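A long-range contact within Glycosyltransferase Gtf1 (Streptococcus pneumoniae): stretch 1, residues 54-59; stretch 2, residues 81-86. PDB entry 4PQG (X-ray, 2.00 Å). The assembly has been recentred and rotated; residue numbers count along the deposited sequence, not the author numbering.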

# COMPACT_ATOMS: atom_id res chain seq x y z
N ASP A 54 14.10 -4.77 2.83
CA ASP A 54 13.44 -5.98 3.30
C ASP A 54 13.43 -7.02 2.21
O ASP A 54 13.48 -6.66 1.03
CB ASP A 54 11.98 -5.66 3.63
CG ASP A 54 11.84 -4.80 4.86
OD1 ASP A 54 12.08 -5.32 5.96
OD2 ASP A 54 11.53 -3.60 4.71
N ASN A 55 13.32 -8.29 2.59
CA ASN A 55 12.95 -9.34 1.66
C ASN A 55 11.50 -9.08 1.21
O ASN A 55 10.61 -9.05 2.04
CB ASN A 55 13.06 -10.71 2.35
CG ASN A 55 12.71 -11.87 1.43
OD1 ASN A 55 12.08 -11.69 0.38
ND2 ASN A 55 13.12 -13.08 1.83
N ILE A 56 11.26 -8.90 -0.09
CA ILE A 56 9.92 -8.56 -0.56
C ILE A 56 8.86 -9.59 -0.12
O ILE A 56 7.70 -9.24 0.12
CB ILE A 56 9.87 -8.27 -2.10
CG1 ILE A 56 8.58 -7.50 -2.45
CG2 ILE A 56 10.05 -9.55 -2.92
CD1 ILE A 56 8.44 -7.10 -3.91
N GLN A 57 9.26 -10.86 0.02
CA GLN A 57 8.35 -11.90 0.45
C GLN A 57 7.81 -11.61 1.86
O GLN A 57 6.65 -11.90 2.16
CB GLN A 57 9.04 -13.27 0.41
CG GLN A 57 8.08 -14.44 0.65
CD GLN A 57 7.77 -14.66 2.12
OE1 GLN A 57 8.50 -14.20 2.98
NE2 GLN A 57 6.67 -15.36 2.41
N HIS A 58 8.64 -11.07 2.72
CA HIS A 58 8.19 -10.73 4.07
C HIS A 58 7.06 -9.73 4.02
O HIS A 58 6.10 -9.83 4.78
CB HIS A 58 9.33 -10.21 4.92
CG HIS A 58 10.46 -11.19 5.09
ND1 HIS A 58 11.65 -10.82 5.57
CD2 HIS A 58 10.54 -12.55 4.81
CE1 HIS A 58 12.46 -11.91 5.62
NE2 HIS A 58 11.78 -12.96 5.15
N LEU A 59 7.17 -8.78 3.10
CA LEU A 59 6.18 -7.72 2.95
C LEU A 59 4.86 -8.22 2.35
O LEU A 59 3.76 -7.85 2.82
CB LEU A 59 6.76 -6.56 2.12
CG LEU A 59 8.02 -5.90 2.69
CD1 LEU A 59 8.67 -4.91 1.72
CD2 LEU A 59 7.77 -5.22 4.04
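Stretch 2 (81-86) KIAPTS

Stretch 2 has no regular helix or strand. Its residues from Ile-82 to Thr-85 have phi and psi values of extended backbone, with psi between 121° and 156°. Ser-86 departs from this, with psi near -1°. The segment passes over the first turn of the helix that begins at Ile-56. The two chains run in opposite senses: Asn-55 lies nearest Thr-85, with 7.0 Å between their CA atoms, and Gln-57 lies nearest Ala-83, with 5.7 Å between CA atoms. The contact buries 326 Å², both sides summed.

Direct hydrogen bonds come from two side chains of stretch 1. Asn-55 takes the t rotamer, and its CA-to-CB bond points toward stretch 2. Its ND2 donates to Ala-83 O at 2.8 Å and to Thr-85 OG1 at 3.1 Å. One amide group thus holds a backbone carbonyl and a side-chain hydroxyl two residues apart. His-58 supplies the third bond. Its CA-to-CB bond points sideways, but the end of the ring comes nearer. Thr-85 N donates to His-58 NE2 at 3.0 Å, with a nearly straight angle of 176°. NE2 therefore acts as an acceptor here. Thr-85 N lies at the ring edge, near the ring plane, as expected for a bond to the nitrogen lone pair.

Asn-55 also caps the helix. Its OD1 accepts from Gln-57 N at 3.0 Å, while ND2 faces stretch 2. The same amide therefore ties the helix start to the extended segment. Water 1 adds a bridge: it donates to Asn-55 OD1 at 2.8 Å and accepts a weak bond from Ala-83 N at 3.4 Å.

The remaining contacts are van der Waals packing. Gln-57 has the largest area covered by the other stretch, 71 Å². Its CB lies 3.3 Å from Ala-83 O, its CG lies 3.8 Å from Ile-82 CG2, and its OE1 lies 3.3 Å from Pro-84 CA. The side chain thus runs alongside three consecutive residues. Gln-57 OE1 and Pro-84 N, 3.5 Å apart, form no hydrogen bond, because the proline nitrogen has no hydrogen to share. Ile-56 CG2 meets Ile-82 CD1 at 4.0 Å, an apolar contact. The CA-to-CB bond of Ala-83 points away, so this residue meets the helix through its backbone. Asp-54, Leu-59, Lys-81 and Ser-86 make no contact across the two stretches.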

# COMPACT_ATOMS: atom_id res chain seq x y z
N LYS A 81 13.15 -18.32 -6.41
CA LYS A 81 11.73 -18.14 -6.15
C LYS A 81 11.50 -17.13 -5.02
O LYS A 81 12.31 -17.04 -4.10
CB LYS A 81 11.06 -19.47 -5.78
CG LYS A 81 11.19 -20.58 -6.81
CD LYS A 81 10.71 -20.16 -8.20
CE LYS A 81 11.02 -21.25 -9.22
NZ LYS A 81 10.99 -20.72 -10.61
N ILE A 82 10.39 -16.40 -5.10
CA ILE A 82 9.92 -15.57 -4.00
C ILE A 82 9.77 -16.47 -2.77
O ILE A 82 9.01 -17.43 -2.81
CB ILE A 82 8.56 -14.91 -4.34
CG1 ILE A 82 8.69 -13.96 -5.54
CG2 ILE A 82 7.99 -14.16 -3.13
CD1 ILE A 82 9.61 -12.77 -5.31
N ALA A 83 10.50 -16.14 -1.70
CA ALA A 83 10.58 -17.01 -0.51
C ALA A 83 11.01 -16.22 0.73
O ALA A 83 11.65 -15.20 0.62
CB ALA A 83 11.56 -18.15 -0.77
N PRO A 84 10.65 -16.71 1.93
CA PRO A 84 11.15 -16.11 3.17
C PRO A 84 12.67 -16.25 3.31
O PRO A 84 13.26 -17.15 2.71
CB PRO A 84 10.47 -16.94 4.27
CG PRO A 84 9.30 -17.61 3.62
CD PRO A 84 9.68 -17.80 2.18
N THR A 85 13.28 -15.36 4.10
CA THR A 85 14.69 -15.47 4.44
C THR A 85 14.89 -16.66 5.37
O THR A 85 14.21 -16.77 6.39
CB THR A 85 15.26 -14.19 5.10
OG1 THR A 85 15.21 -13.10 4.17
CG2 THR A 85 16.70 -14.39 5.55
N SER A 86 15.79 -17.57 4.99
CA SER A 86 16.12 -18.72 5.84
C SER A 86 17.63 -18.91 5.98
O SER A 86 18.08 -19.80 6.70
CB SER A 86 15.46 -19.99 5.32
OG SER A 86 15.79 -20.22 3.97
O HOH W 1 12.06 -13.13 -2.03